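Local coordinates for EAL domain protein (Vibrio cholerae serotype O1, PDB 6IJ2) that hydrolyses the cyclic dinucleotide second messengers c-di-GMP and cGAMP as a standalone EAL-domain phosphodiesterase, here holding 5'-pGpG and calcium ions, at residues Ser61-Glu65 / Asp66-Leu70; Ala81-Lys85 / Leu86-Ser90; Arg106-Arg109 / Thr110-Ala114; Phe120-Glu123 / Asn124-Phe127; Glu136-Asn139 / His140-Arg143. The protein carries 1 engineered substitution. All coordinates share one frame; numbering follows the deposited sequence.

All five contacts are local turns and helix ends within one EAL domain, a TIM-barrel-like fold, and they follow one another along the chain without overlap. Contacts 1 and 2 mark the start and the end of helix 68-85, their centres 26 Å apart. Contact 3 opens helix 109-117, contact 4 leads from the loop after it into strand 125-129, and contact 5 opens helix 139-151. Contact 4 touches two others: F120 packs on the backbone of contact 2, and I122 meets L112 of contact 3, centres 12 Å apart in both cases. Contacts 2 and 5 are farthest apart, 32 Å between centres. Contacts 2 to 5 lie at joints between helices and strands of the barrel, whose strands supply calcium ligands such as N95, E128 and D158.

Contact 1 of 5, residues Ser61-Glu65 / Asp66-Leu70; sequences SRVNE and DNRYL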
loop_
_atom_site.group_PDB
_atom_site.type_symbol
_atom_site.label_atom_id
_atom_site.label_comp_id
_atom_site.label_asym_id
_atom_site.label_seq_id
_atom_site.Cartn_x
_atom_site.Cartn_y
_atom_site.Cartn_z
ATOM N N SER A 61 -2.582 23.969 -1.640
ATOM C CA SER A 61 -3.019 24.288 -0.281
ATOM C C SER A 61 -4.266 25.156 -0.285
ATOM O O SER A 61 -5.062 25.109 0.659
ATOM C CB SER A 61 -1.901 24.998 0.483
ATOM O OG SER A 61 -0.707 24.236 0.461
ATOM N N ARG A 62 -4.475 25.916 -1.338
ATOM C CA ARG A 62 -5.619 26.783 -1.400
ATOM C C ARG A 62 -6.879 26.105 -1.815
ATOM O O ARG A 62 -7.922 26.676 -1.746
ATOM C CB ARG A 62 -5.340 27.944 -2.317
ATOM C CG ARG A 62 -4.004 28.599 -2.059
ATOM C CD ARG A 62 -3.658 29.672 -3.069
ATOM N NE ARG A 62 -2.307 30.170 -2.850
ATOM C CZ ARG A 62 -2.024 31.349 -2.313
ATOM N NH1 ARG A 62 -3.001 32.174 -1.967
ATOM N NH2 ARG A 62 -0.761 31.708 -2.131
ATOM N N VAL A 63 -6.768 24.866 -2.257
ATOM C CA VAL A 63 -7.924 24.099 -2.703
ATOM C C VAL A 63 -8.687 23.587 -1.486
ATOM O O VAL A 63 -8.106 22.968 -0.586
ATOM C CB VAL A 63 -7.484 22.941 -3.612
ATOM C CG1 VAL A 63 -8.682 22.206 -4.150
ATOM C CG2 VAL A 63 -6.620 23.462 -4.756
ATOM N N ASN A 64 -9.993 23.846 -1.454
ATOM C CA ASN A 64 -10.836 23.339 -0.378
ATOM C C ASN A 64 -12.079 22.673 -0.957
ATOM O O ASN A 64 -12.179 22.494 -2.176
ATOM C CB ASN A 64 -11.210 24.463 0.591
ATOM C CG ASN A 64 -11.816 25.666 -0.110
ATOM O OD1 ASN A 64 -12.482 25.535 -1.135
ATOM N ND2 ASN A 64 -11.590 26.851 0.449
ATOM N N GLU A 65 -13.037 22.324 -0.095
ATOM C CA GLU A 65 -14.188 21.539 -0.531
ATOM C C GLU A 65 -15.036 22.275 -1.556
ATOM O O GLU A 65 -15.635 21.641 -2.435
ATOM C CB GLU A 65 -15.053 21.157 0.669
ATOM C CG GLU A 65 -14.353 20.273 1.680
ATOM C CD GLU A 65 -15.314 19.343 2.393
ATOM O OE1 GLU A 65 -14.995 18.140 2.520
ATOM O OE2 GLU A 65 -16.392 19.809 2.821
ATOM N N ASP A 66 -15.100 23.601 -1.467
ATOM C CA ASP A 66 -16.000 24.372 -2.312
ATOM C C ASP A 66 -15.433 24.665 -3.693
ATOM O O ASP A 66 -16.193 25.083 -4.573
ATOM C CB ASP A 66 -16.358 25.684 -1.615
ATOM C CG ASP A 66 -16.653 25.492 -0.143
ATOM O OD1 ASP A 66 -17.412 24.560 0.199
ATOM O OD2 ASP A 66 -16.109 26.262 0.674
ATOM N N ASN A 67 -14.133 24.459 -3.914
ATOM C CA ASN A 67 -13.533 24.772 -5.203
ATOM C C ASN A 67 -12.783 23.606 -5.836
ATOM O O ASN A 67 -12.186 23.791 -6.902
ATOM C CB ASN A 67 -12.594 25.991 -5.083
ATOM C CG ASN A 67 -11.365 25.730 -4.205
ATOM O OD1 ASN A 67 -10.998 24.590 -3.933
ATOM N ND2 ASN A 67 -10.717 26.807 -3.776
ATOM N N ARG A 68 -12.803 22.419 -5.217
ATOM C CA ARG A 68 -12.024 21.286 -5.713
ATOM C C ARG A 68 -12.400 20.934 -7.144
ATOM O O ARG A 68 -11.527 20.689 -7.987
ATOM C CB ARG A 68 -12.224 20.070 -4.804
ATOM C CG ARG A 68 -11.214 19.953 -3.680
ATOM C CD ARG A 68 -11.606 18.889 -2.675
ATOM N NE ARG A 68 -13.025 18.969 -2.348
ATOM C CZ ARG A 68 -13.597 18.333 -1.331
ATOM N NH1 ARG A 68 -12.868 17.564 -0.534
ATOM N NH2 ARG A 68 -14.900 18.462 -1.115
ATOM N N TYR A 69 -13.701 20.881 -7.435
ATOM C CA TYR A 69 -14.135 20.494 -8.773
ATOM C C TYR A 69 -13.730 21.537 -9.805
ATOM O O TYR A 69 -13.222 21.190 -10.877
ATOM C CB TYR A 69 -15.646 20.266 -8.787
ATOM C CG TYR A 69 -16.108 19.308 -7.715
ATOM C CD1 TYR A 69 -15.970 17.936 -7.877
ATOM C CD2 TYR A 69 -16.672 19.776 -6.534
ATOM C CE1 TYR A 69 -16.385 17.056 -6.896
ATOM C CE2 TYR A 69 -17.091 18.904 -5.547
ATOM C CZ TYR A 69 -16.946 17.544 -5.734
ATOM O OH TYR A 69 -17.363 16.674 -4.753
ATOM N N LEU A 70 -13.930 22.820 -9.493
ATOM C CA LEU A 70 -13.510 23.876 -10.410
ATOM C C LEU A 70 -11.998 23.866 -10.591
ATOM O O LEU A 70 -11.493 24.090 -11.698
ATOM C CB LEU A 70 -13.982 25.235 -9.888
ATOM C CG LEU A 70 -14.330 26.379 -10.851
ATOM C CD1 LEU A 70 -14.891 27.562 -10.071
ATOM C CD2 LEU A 70 -13.144 26.823 -11.697
#
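N67 and N64 hold this turn together through their amides and backbone. N64 N gives a 2.8 Å bond to N67 OD1, the donor tilted 31° from the carbonyl plane of that amide. In return N67 N reaches N64 O at 3.3 Å from above the carbonyl plane. Two weaker bonds support them: N67 ND2 points almost straight at R62 O, a long 3.5 Å, and D66 N approaches N64 OD1. With CG of N67 lying between its backbone N and carbonyl carbon (chi1 66°), the amide folds back over the turn, and the two asparagine side chains cross at about a right angle. N67 stands at the N-cap position of helix 68-85, yet its side chain bonds backward into the loop and makes no capping bond to the helix.

Charge and apolar packing involve R68. Bent at chi3, its chain runs alongside E65, and one face of the guanidinium covers E65 CA. The salt bridge from E65 OE1 to R68 NH2 is long at 3.7 Å. V63 CG1 lies 3.4 Å from R68 CG and also comes near N67 OD1, at 3.3 Å, while R68 also touches L97 and I101.

Contact 2 of 5, residues Ala81-Lys85 / Leu86-Ser90; sequences ALAAK and LGLTS
L88 and A83 meet twice across this helix end, through backbone and side chain. L88 N bonds nearly straight, at 168°, to A83 O over 2.8 Å, and the leucine side chain lies against the same residue, CD2 of L88 to A83 CB at 3.7 Å. L88 CG is anti to its backbone N (chi1 -177°), which carries the branch along the methyl of the alanine. Just inside that bond, G87 N bonds to A84 O at 2.9 Å, meeting that oxygen from above its carbonyl plane.

The last regular helical bond joins L86 N to L82 O at 2.8 Å, nearly along the C=O axis. L86 CG hangs close over L82 O at 3.2 Å, and the leucine tips brush loosely, L82 CD2 to L86 CD1 at 4.2 Å. On the outer side the K85 chain runs extended to its last torsion, where it bends and brings NZ of K85 to 4.1 Å from L86 CD2.

Farther out, strand 27-35 backs the leucine pair: L82 touches T27, M28 and F30, and L86 rests on F30. L247, from a loop, also touches L86, and A84 touches Y118. The reversal turns on G87, whose positive phi of 84° would press a CB against the carbonyl oxygen before it; glycine avoids this. After it the chain extends through L88 toward strand 91-96. With L88 N to A83 O as the outer bond, G87 N to A84 O as the inner one and G87 at positive phi, this is a Schellman motif, here closing helix 68-85 ahead of the next strand of the barrel.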
loop_
_atom_site.group_PDB
_atom_site.type_symbol
_atom_site.label_atom_id
_atom_site.label_comp_id
_atom_site.label_asym_id
_atom_site.label_seq_id
_atom_site.Cartn_x
_atom_site.Cartn_y
_atom_site.Cartn_z
ATOM N N ALA A 81 -4.015 23.250 -22.781
ATOM C CA ALA A 81 -3.783 24.464 -23.565
ATOM C C ALA A 81 -2.297 24.775 -23.687
ATOM O O ALA A 81 -1.822 25.146 -24.769
ATOM C CB ALA A 81 -4.523 25.644 -22.940
ATOM N N LEU A 82 -1.547 24.632 -22.590
ATOM C CA LEU A 82 -0.114 24.908 -22.637
ATOM C C LEU A 82 0.614 23.872 -23.471
ATOM O O LEU A 82 1.507 24.214 -24.251
ATOM C CB LEU A 82 0.476 24.934 -21.228
ATOM C CG LEU A 82 0.808 26.278 -20.590
ATOM C CD1 LEU A 82 1.274 26.070 -19.141
ATOM C CD2 LEU A 82 1.852 27.040 -21.391
ATOM N N ALA A 83 0.278 22.595 -23.282
ATOM C CA ALA A 83 0.933 21.545 -24.054
ATOM C C ALA A 83 0.727 21.762 -25.544
ATOM O O ALA A 83 1.658 21.594 -26.343
ATOM C CB ALA A 83 0.409 20.175 -23.627
ATOM N N ALA A 84 -0.486 22.157 -25.934
ATOM C CA ALA A 84 -0.739 22.510 -27.323
ATOM C C ALA A 84 0.094 23.715 -27.732
ATOM O O ALA A 84 0.784 23.690 -28.759
ATOM C CB ALA A 84 -2.229 22.784 -27.526
ATOM N N LYS A 85 0.045 24.781 -26.925
ATOM C CA LYS A 85 0.776 26.006 -27.243
ATOM C C LYS A 85 2.269 25.737 -27.404
ATOM O O LYS A 85 2.928 26.336 -28.269
ATOM C CB LYS A 85 0.523 27.049 -26.155
ATOM C CG LYS A 85 1.485 28.223 -26.156
ATOM C CD LYS A 85 1.306 29.078 -24.909
ATOM C CE LYS A 85 2.385 30.148 -24.811
ATOM N NZ LYS A 85 3.751 29.560 -24.699
ATOM N N LEU A 86 2.809 24.819 -26.597
ATOM C CA LEU A 86 4.221 24.458 -26.608
ATOM C C LEU A 86 4.565 23.422 -27.672
ATOM O O LEU A 86 5.748 23.116 -27.844
ATOM C CB LEU A 86 4.641 23.930 -25.226
ATOM C CG LEU A 86 4.598 24.958 -24.095
ATOM C CD1 LEU A 86 4.739 24.269 -22.725
ATOM C CD2 LEU A 86 5.680 26.002 -24.271
ATOM N N GLY A 87 3.575 22.877 -28.374
ATOM C CA GLY A 87 3.848 21.960 -29.464
ATOM C C GLY A 87 4.078 20.526 -29.044
ATOM O O GLY A 87 4.810 19.796 -29.722
ATOM N N LEU A 88 3.476 20.098 -27.937
ATOM C CA LEU A 88 3.626 18.721 -27.484
ATOM C C LEU A 88 2.947 17.752 -28.449
ATOM O O LEU A 88 1.759 17.906 -28.764
ATOM C CB LEU A 88 3.038 18.580 -26.086
ATOM C CG LEU A 88 3.184 17.195 -25.454
ATOM C CD1 LEU A 88 4.651 16.789 -25.427
ATOM C CD2 LEU A 88 2.586 17.187 -24.057
ATOM N N THR A 89 3.705 16.758 -28.934
ATOM C CA THR A 89 3.161 15.754 -29.841
ATOM C C THR A 89 3.192 14.343 -29.263
ATOM O O THR A 89 2.708 13.408 -29.918
ATOM C CB THR A 89 3.890 15.794 -31.194
ATOM O OG1 THR A 89 5.291 15.562 -31.014
ATOM C CG2 THR A 89 3.689 17.161 -31.867
ATOM N N SER A 90 3.706 14.171 -28.044
ATOM C CA SER A 90 3.664 12.907 -27.331
ATOM C C SER A 90 2.607 12.987 -26.220
ATOM O O SER A 90 1.683 13.807 -26.287
ATOM C CB SER A 90 5.070 12.576 -26.813
ATOM O OG SER A 90 5.510 13.539 -25.871
#

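Contact 3 of 5, residues Arg106-Arg109 / Thr110-Ala114; sequences RCIR and TTLEA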
loop_
_atom_site.group_PDB
_atom_site.type_symbol
_atom_site.label_atom_id
_atom_site.label_comp_id
_atom_site.label_asym_id
_atom_site.label_seq_id
_atom_site.Cartn_x
_atom_site.Cartn_y
_atom_site.Cartn_z
ATOM N N ARG A 106 -18.336 12.101 -14.784
ATOM C CA ARG A 106 -19.106 12.412 -15.988
ATOM C C ARG A 106 -19.267 13.913 -16.194
ATOM O O ARG A 106 -19.955 14.346 -17.134
ATOM C CB ARG A 106 -20.476 11.725 -15.996
ATOM C CG ARG A 106 -20.611 10.671 -17.095
ATOM C CD ARG A 106 -20.236 9.292 -16.592
ATOM N NE ARG A 106 -20.641 8.232 -17.509
ATOM C CZ ARG A 106 -20.654 6.942 -17.186
ATOM N NH1 ARG A 106 -20.288 6.562 -15.969
ATOM N NH2 ARG A 106 -21.035 6.036 -18.075
ATOM N N CYS A 107 -18.646 14.728 -15.341
ATOM C CA CYS A 107 -18.320 16.106 -15.681
ATOM C C CYS A 107 -17.074 16.196 -16.571
ATOM O O CYS A 107 -16.329 17.183 -16.505
ATOM C CB CYS A 107 -18.119 16.927 -14.406
ATOM S SG CYS A 107 -19.438 18.147 -14.157
ATOM N N ILE A 108 -16.833 15.170 -17.395
ATOM C CA ILE A 108 -15.628 15.089 -18.200
ATOM C C ILE A 108 -15.791 15.728 -19.576
ATOM O O ILE A 108 -14.830 15.742 -20.357
ATOM C CB ILE A 108 -15.210 13.614 -18.352
ATOM C CG1 ILE A 108 -13.745 13.454 -18.769
ATOM C CG2 ILE A 108 -16.140 12.908 -19.315
ATOM C CD1 ILE A 108 -13.348 12.005 -18.876
ATOM N N ARG A 109 -16.974 16.259 -19.906
ATOM C CA ARG A 109 -17.130 16.968 -21.177
ATOM C C ARG A 109 -16.237 18.205 -21.249
ATOM O O ARG A 109 -15.764 18.568 -22.333
ATOM C CB ARG A 109 -18.600 17.337 -21.389
ATOM C CG ARG A 109 -19.461 16.161 -21.832
ATOM C CD ARG A 109 -20.268 16.512 -23.073
ATOM N NE ARG A 109 -21.230 17.580 -22.817
ATOM C CZ ARG A 109 -22.477 17.378 -22.404
ATOM N NH1 ARG A 109 -22.919 16.144 -22.199
ATOM N NH2 ARG A 109 -23.284 18.409 -22.195
ATOM N N THR A 110 -15.976 18.848 -20.109
ATOM C CA THR A 110 -15.057 19.981 -20.106
ATOM C C THR A 110 -13.661 19.557 -20.534
ATOM O O THR A 110 -12.949 20.333 -21.181
ATOM C CB THR A 110 -15.018 20.634 -18.723
ATOM O OG1 THR A 110 -14.945 19.622 -17.713
ATOM C CG2 THR A 110 -16.253 21.479 -18.492
ATOM N N THR A 111 -13.264 18.327 -20.199
ATOM C CA THR A 111 -11.991 17.789 -20.666
ATOM C C THR A 111 -12.048 17.488 -22.161
ATOM O O THR A 111 -11.169 17.904 -22.925
ATOM C CB THR A 111 -11.636 16.530 -19.867
ATOM O OG1 THR A 111 -11.512 16.864 -18.480
ATOM C CG2 THR A 111 -10.329 15.906 -20.353
ATOM N N LEU A 112 -13.088 16.769 -22.595
ATOM C CA LEU A 112 -13.220 16.419 -24.005
ATOM C C LEU A 112 -13.267 17.663 -24.879
ATOM O O LEU A 112 -12.639 17.705 -25.943
ATOM C CB LEU A 112 -14.475 15.577 -24.223
ATOM C CG LEU A 112 -14.635 14.329 -23.356
ATOM C CD1 LEU A 112 -15.990 13.688 -23.617
ATOM C CD2 LEU A 112 -13.508 13.343 -23.611
ATOM N N GLU A 113 -14.001 18.688 -24.439
ATOM C CA GLU A 113 -14.105 19.916 -25.217
ATOM C C GLU A 113 -12.773 20.648 -25.274
ATOM O O GLU A 113 -12.415 21.217 -26.312
ATOM C CB GLU A 113 -15.194 20.816 -24.632
ATOM C CG GLU A 113 -16.590 20.231 -24.745
ATOM C CD GLU A 113 -17.660 21.130 -24.151
ATOM O OE1 GLU A 113 -18.829 21.015 -24.573
ATOM O OE2 GLU A 113 -17.334 21.950 -23.265
ATOM N N ALA A 114 -12.021 20.644 -24.173
ATOM C CA ALA A 114 -10.703 21.267 -24.184
ATOM C C ALA A 114 -9.778 20.562 -25.172
ATOM O O ALA A 114 -9.103 21.211 -25.979
ATOM C CB ALA A 114 -10.106 21.259 -22.778
#
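I108 O serves two donors at the opening of helix 109-117. L112 N meets I108 O at 3.0 Å with an angle of 167°, in the carbonyl plane, whereas T111 N, also 3.0 Å from I108 O, is bent to 123° and only weakly bonded. R109 O takes a bond from E113 N at 2.7 Å, and T110 O takes one from A114 N, so the i to i+4 pattern is established from I108 onward.

The threonine hydroxyls are engaged by helix 68-85. T110 OG1 hydrogen-bonds to Q73 OE1 and also lies 3.1 Å from C107 O; it sits between backbone N and carbonyl carbon (chi1 44°), facing back to the incoming loop. T111 OG1 hydrogen-bonds with R76 NH1, and T111 CB rests 3.9 Å from I108 CG1.

E113 extends past R109 O, with E113 CG 3.0 Å from R109 O. The opposite charges do not join: R109 NE and E113 OE1 stay 4.5 Å apart. I108 itself is buried among Y147, Y148 and L151 of helix 139-151, with F153 alongside. The arrangement is an alpha-helical N-terminus, hydrogen-bonded through T110 and T111 to helix 68-85 and packed through I108 on helix 139-151, in the helical layer outside the EAL barrel.

Contact 4 of 5, residues Phe120-Glu123 / Asn124-Phe127; sequences FPIE and NIMF
P121 with N124 and I122 with I125 form a turn of 3-10 character that leads from the loop after helix 109-117 into strand 125-129. Two successive backbone bonds make it: N124 N to P121 O at 2.9 Å and I125 N to I122 O at 3.0 Å. Each spans three residues, and in both the donor stands above the carbonyl plane.

F120 closes over the turn. Its CG is anti to the backbone N (chi1 -157°), swinging the ring forward until its edge meets N124 O, nearly in the ring plane, with CE1 of F120 3.5 Å from N124 O. The ring and the N124 amide stand almost perpendicular, at 83°. F120 CD1 lies 3.7 Å from I125 CG1.

In the EAL barrel the strand entered here is flanked by 91-96 and 154-160: N124 and M126 bond to L92, while I125 and F127 bond to Q154. I125 is buried against I94, A115 and I80, so the side chain met by F120 also packs between sheet and helices. N124 ND2 lies 3.4 Å from P121 CG, the amide crossing the pyrrolidine at a slant. I122 CD1 and I125 CD1 touch loosely at 4.4 Å.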
loop_
_atom_site.group_PDB
_atom_site.type_symbol
_atom_site.label_atom_id
_atom_site.label_comp_id
_atom_site.label_asym_id
_atom_site.label_seq_id
_atom_site.Cartn_x
_atom_site.Cartn_y
_atom_site.Cartn_z
ATOM N N PHE A 120 -5.942 18.076 -29.564
ATOM C CA PHE A 120 -5.087 17.150 -28.835
ATOM C C PHE A 120 -5.849 15.849 -28.632
ATOM O O PHE A 120 -6.886 15.856 -27.952
ATOM C CB PHE A 120 -4.684 17.752 -27.488
ATOM C CG PHE A 120 -3.410 17.180 -26.912
ATOM C CD1 PHE A 120 -3.424 16.010 -26.165
ATOM C CD2 PHE A 120 -2.202 17.839 -27.090
ATOM C CE1 PHE A 120 -2.253 15.489 -25.645
ATOM C CE2 PHE A 120 -1.034 17.330 -26.570
ATOM C CZ PHE A 120 -1.062 16.153 -25.829
ATOM N N PRO A 121 -5.407 14.733 -29.205
ATOM C CA PRO A 121 -6.182 13.486 -29.101
ATOM C C PRO A 121 -6.330 12.985 -27.668
ATOM O O PRO A 121 -5.385 13.007 -26.874
ATOM C CB PRO A 121 -5.374 12.496 -29.948
ATOM C CG PRO A 121 -4.015 13.115 -30.096
ATOM C CD PRO A 121 -4.243 14.590 -30.095
ATOM N N ILE A 122 -7.540 12.499 -27.363
ATOM C CA ILE A 122 -7.833 11.902 -26.057
ATOM C C ILE A 122 -6.858 10.777 -25.755
ATOM O O ILE A 122 -6.445 10.572 -24.607
ATOM C CB ILE A 122 -9.297 11.412 -26.032
ATOM C CG1 ILE A 122 -10.259 12.598 -26.146
ATOM C CG2 ILE A 122 -9.598 10.586 -24.792
ATOM C CD1 ILE A 122 -10.125 13.586 -25.022
ATOM N N GLU A 123 -6.461 10.040 -26.792
ATOM C CA GLU A 123 -5.567 8.906 -26.641
ATOM C C GLU A 123 -4.153 9.323 -26.250
ATOM O O GLU A 123 -3.368 8.475 -25.795
ATOM C CB GLU A 123 -5.560 8.093 -27.945
ATOM C CG GLU A 123 -5.835 8.901 -29.216
ATOM C CD GLU A 123 -7.309 9.268 -29.406
ATOM O OE1 GLU A 123 -8.180 8.378 -29.307
ATOM O OE2 GLU A 123 -7.592 10.461 -29.621
ATOM N N ASN A 124 -3.803 10.600 -26.410
ATOM C CA ASN A 124 -2.511 11.086 -25.947
ATOM C C ASN A 124 -2.589 11.754 -24.579
ATOM O O ASN A 124 -1.614 12.384 -24.155
ATOM C CB ASN A 124 -1.906 12.055 -26.953
ATOM C CG ASN A 124 -1.440 11.363 -28.220
ATOM O OD1 ASN A 124 -1.588 10.153 -28.378
ATOM N ND2 ASN A 124 -0.882 12.135 -29.131
ATOM N N ILE A 125 -3.721 11.646 -23.889
ATOM C CA ILE A 125 -3.876 12.172 -22.535
ATOM C C ILE A 125 -3.910 11.000 -21.561
ATOM O O ILE A 125 -4.700 10.062 -21.730
ATOM C CB ILE A 125 -5.136 13.049 -22.412
ATOM C CG1 ILE A 125 -5.019 14.282 -23.311
ATOM C CG2 ILE A 125 -5.368 13.474 -20.951
ATOM C CD1 ILE A 125 -6.307 15.089 -23.416
ATOM N N MET A 126 -3.043 11.044 -20.552
ATOM C CA MET A 126 -2.968 10.012 -19.514
ATOM C C MET A 126 -3.331 10.643 -18.184
ATOM O O MET A 126 -2.846 11.728 -17.865
ATOM C CB MET A 126 -1.584 9.383 -19.421
ATOM C CG MET A 126 -1.486 8.308 -18.330
ATOM S SD MET A 126 -0.080 7.192 -18.465
ATOM C CE MET A 126 1.290 8.232 -17.974
ATOM N N PHE A 127 -4.192 9.976 -17.421
ATOM C CA PHE A 127 -4.562 10.453 -16.096
ATOM C C PHE A 127 -3.888 9.587 -15.047
ATOM O O PHE A 127 -3.970 8.358 -15.107
ATOM C CB PHE A 127 -6.080 10.454 -15.911
ATOM C CG PHE A 127 -6.748 11.649 -16.533
ATOM C CD1 PHE A 127 -6.712 12.876 -15.890
ATOM C CD2 PHE A 127 -7.374 11.562 -17.770
ATOM C CE1 PHE A 127 -7.297 13.986 -16.465
ATOM C CE2 PHE A 127 -7.972 12.670 -18.340
ATOM C CZ PHE A 127 -7.927 13.878 -17.700
#

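Contact 5 of 5, residues Glu136-Asn139 / His140-Arg143; sequences EDVN and HIKR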
loop_
_atom_site.group_PDB
_atom_site.type_symbol
_atom_site.label_atom_id
_atom_site.label_comp_id
_atom_site.label_asym_id
_atom_site.label_seq_id
_atom_site.Cartn_x
_atom_site.Cartn_y
_atom_site.Cartn_z
ATOM N N GLU A 136 -11.499 0.987 0.972
ATOM C CA GLU A 136 -12.238 -0.179 1.441
ATOM C C GLU A 136 -13.103 -0.751 0.323
ATOM O O GLU A 136 -13.092 -1.962 0.077
ATOM C CB GLU A 136 -13.087 0.185 2.661
ATOM C CG GLU A 136 -12.276 0.637 3.870
ATOM C CD GLU A 136 -13.140 0.988 5.075
ATOM O OE1 GLU A 136 -14.384 1.010 4.943
ATOM O OE2 GLU A 136 -12.570 1.243 6.157
ATOM N N ASP A 137 -13.855 0.108 -0.363
ATOM C CA ASP A 137 -14.644 -0.280 -1.532
ATOM C C ASP A 137 -13.897 0.206 -2.771
ATOM O O ASP A 137 -13.917 1.394 -3.100
ATOM C CB ASP A 137 -16.055 0.295 -1.459
ATOM C CG ASP A 137 -16.955 -0.223 -2.568
ATOM O OD1 ASP A 137 -16.471 -0.992 -3.422
ATOM O OD2 ASP A 137 -18.153 0.134 -2.583
ATOM N N VAL A 138 -13.234 -0.726 -3.459
ATOM C CA VAL A 138 -12.455 -0.391 -4.642
ATOM C C VAL A 138 -13.322 -0.019 -5.835
ATOM O O VAL A 138 -12.803 0.520 -6.817
ATOM C CB VAL A 138 -11.529 -1.578 -4.986
ATOM C CG1 VAL A 138 -12.310 -2.680 -5.698
ATOM C CG2 VAL A 138 -10.318 -1.124 -5.791
ATOM N N ASN A 139 -14.632 -0.269 -5.764
ATOM C CA ASN A 139 -15.494 -0.047 -6.921
ATOM C C ASN A 139 -15.552 1.420 -7.331
ATOM O O ASN A 139 -15.730 1.720 -8.515
ATOM C CB ASN A 139 -16.906 -0.561 -6.639
ATOM C CG ASN A 139 -17.063 -2.032 -6.965
ATOM O OD1 ASN A 139 -16.219 -2.624 -7.639
ATOM N ND2 ASN A 139 -18.157 -2.629 -6.499
ATOM N N HIS A 140 -15.411 2.345 -6.381
ATOM C CA HIS A 140 -15.521 3.760 -6.720
ATOM C C HIS A 140 -14.368 4.201 -7.616
ATOM O O HIS A 140 -14.584 4.779 -8.687
ATOM C CB HIS A 140 -15.573 4.604 -5.446
ATOM C CG HIS A 140 -15.926 6.037 -5.688
ATOM N ND1 HIS A 140 -15.031 6.945 -6.214
ATOM C CD2 HIS A 140 -17.077 6.719 -5.481
ATOM C CE1 HIS A 140 -15.617 8.125 -6.320
ATOM N NE2 HIS A 140 -16.858 8.015 -5.881
ATOM N N ILE A 141 -13.133 3.927 -7.198
ATOM C CA ILE A 141 -11.988 4.323 -8.008
ATOM C C ILE A 141 -11.893 3.458 -9.263
ATOM O O ILE A 141 -11.462 3.933 -10.321
ATOM C CB ILE A 141 -10.707 4.268 -7.154
ATOM C CG1 ILE A 141 -9.508 4.812 -7.929
ATOM C CG2 ILE A 141 -10.445 2.856 -6.647
ATOM C CD1 ILE A 141 -8.864 6.003 -7.258
ATOM N N LYS A 142 -12.322 2.195 -9.178
ATOM C CA LYS A 142 -12.317 1.317 -10.346
ATOM C C LYS A 142 -13.290 1.810 -11.412
ATOM O O LYS A 142 -12.992 1.748 -12.611
ATOM C CB LYS A 142 -12.658 -0.110 -9.913
ATOM C CG LYS A 142 -12.838 -1.115 -11.039
ATOM C CD LYS A 142 -13.173 -2.488 -10.460
ATOM C CE LYS A 142 -13.694 -3.444 -11.526
ATOM N NZ LYS A 142 -12.643 -3.813 -12.520
ATOM N N ARG A 143 -14.461 2.298 -10.985
ATOM C CA ARG A 143 -15.458 2.843 -11.902
ATOM C C ARG A 143 -14.879 3.969 -12.748
ATOM O O ARG A 143 -15.130 4.041 -13.960
ATOM C CB ARG A 143 -16.662 3.350 -11.102
ATOM C CG ARG A 143 -18.001 2.776 -11.510
ATOM C CD ARG A 143 -19.076 3.113 -10.478
ATOM N NE ARG A 143 -18.746 2.570 -9.161
ATOM C CZ ARG A 143 -19.549 2.619 -8.101
ATOM N NH1 ARG A 143 -20.745 3.186 -8.195
ATOM N NH2 ARG A 143 -19.158 2.095 -6.945
HETATM O O HOH W 1 -12.896 3.155 -4.430
#
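The guanidinium of R143 turns its edge to N139 O, which lies near its plane; R143 NE bonds to N139 O at 3.2 Å. This is the first turn of helix 139-151, entered through a capping bond: D137 OD1 accepts from N139 N at 3.1 Å, met from above the carboxylate plane.

N139 O is gripped twice by one residue. R143 N gives the usual helical bond to N139 O at 2.8 Å, and R143 NE comes from the opposite face of the carbonyl plane. A bend at chi3 (-60°) folds the arginine back to reach it, bringing R143 NH2 3.5 Å from N139 CB. The preceding i to i+4 bond, K142 N to V138 O, is 2.9 Å long.

K142 starts alongside N139 but then leads off, its NZ forming a salt bridge with E146 and a hydrogen bond to D172 O. Toward helix 166-170, V138 and I141 cross at about a right angle, and both touch L169; I141 CG2 lies 3.3 Å from V138 O. A water accepts a hydrogen bond from the backbone of I141, its oxygen 2.9 Å from I141 N.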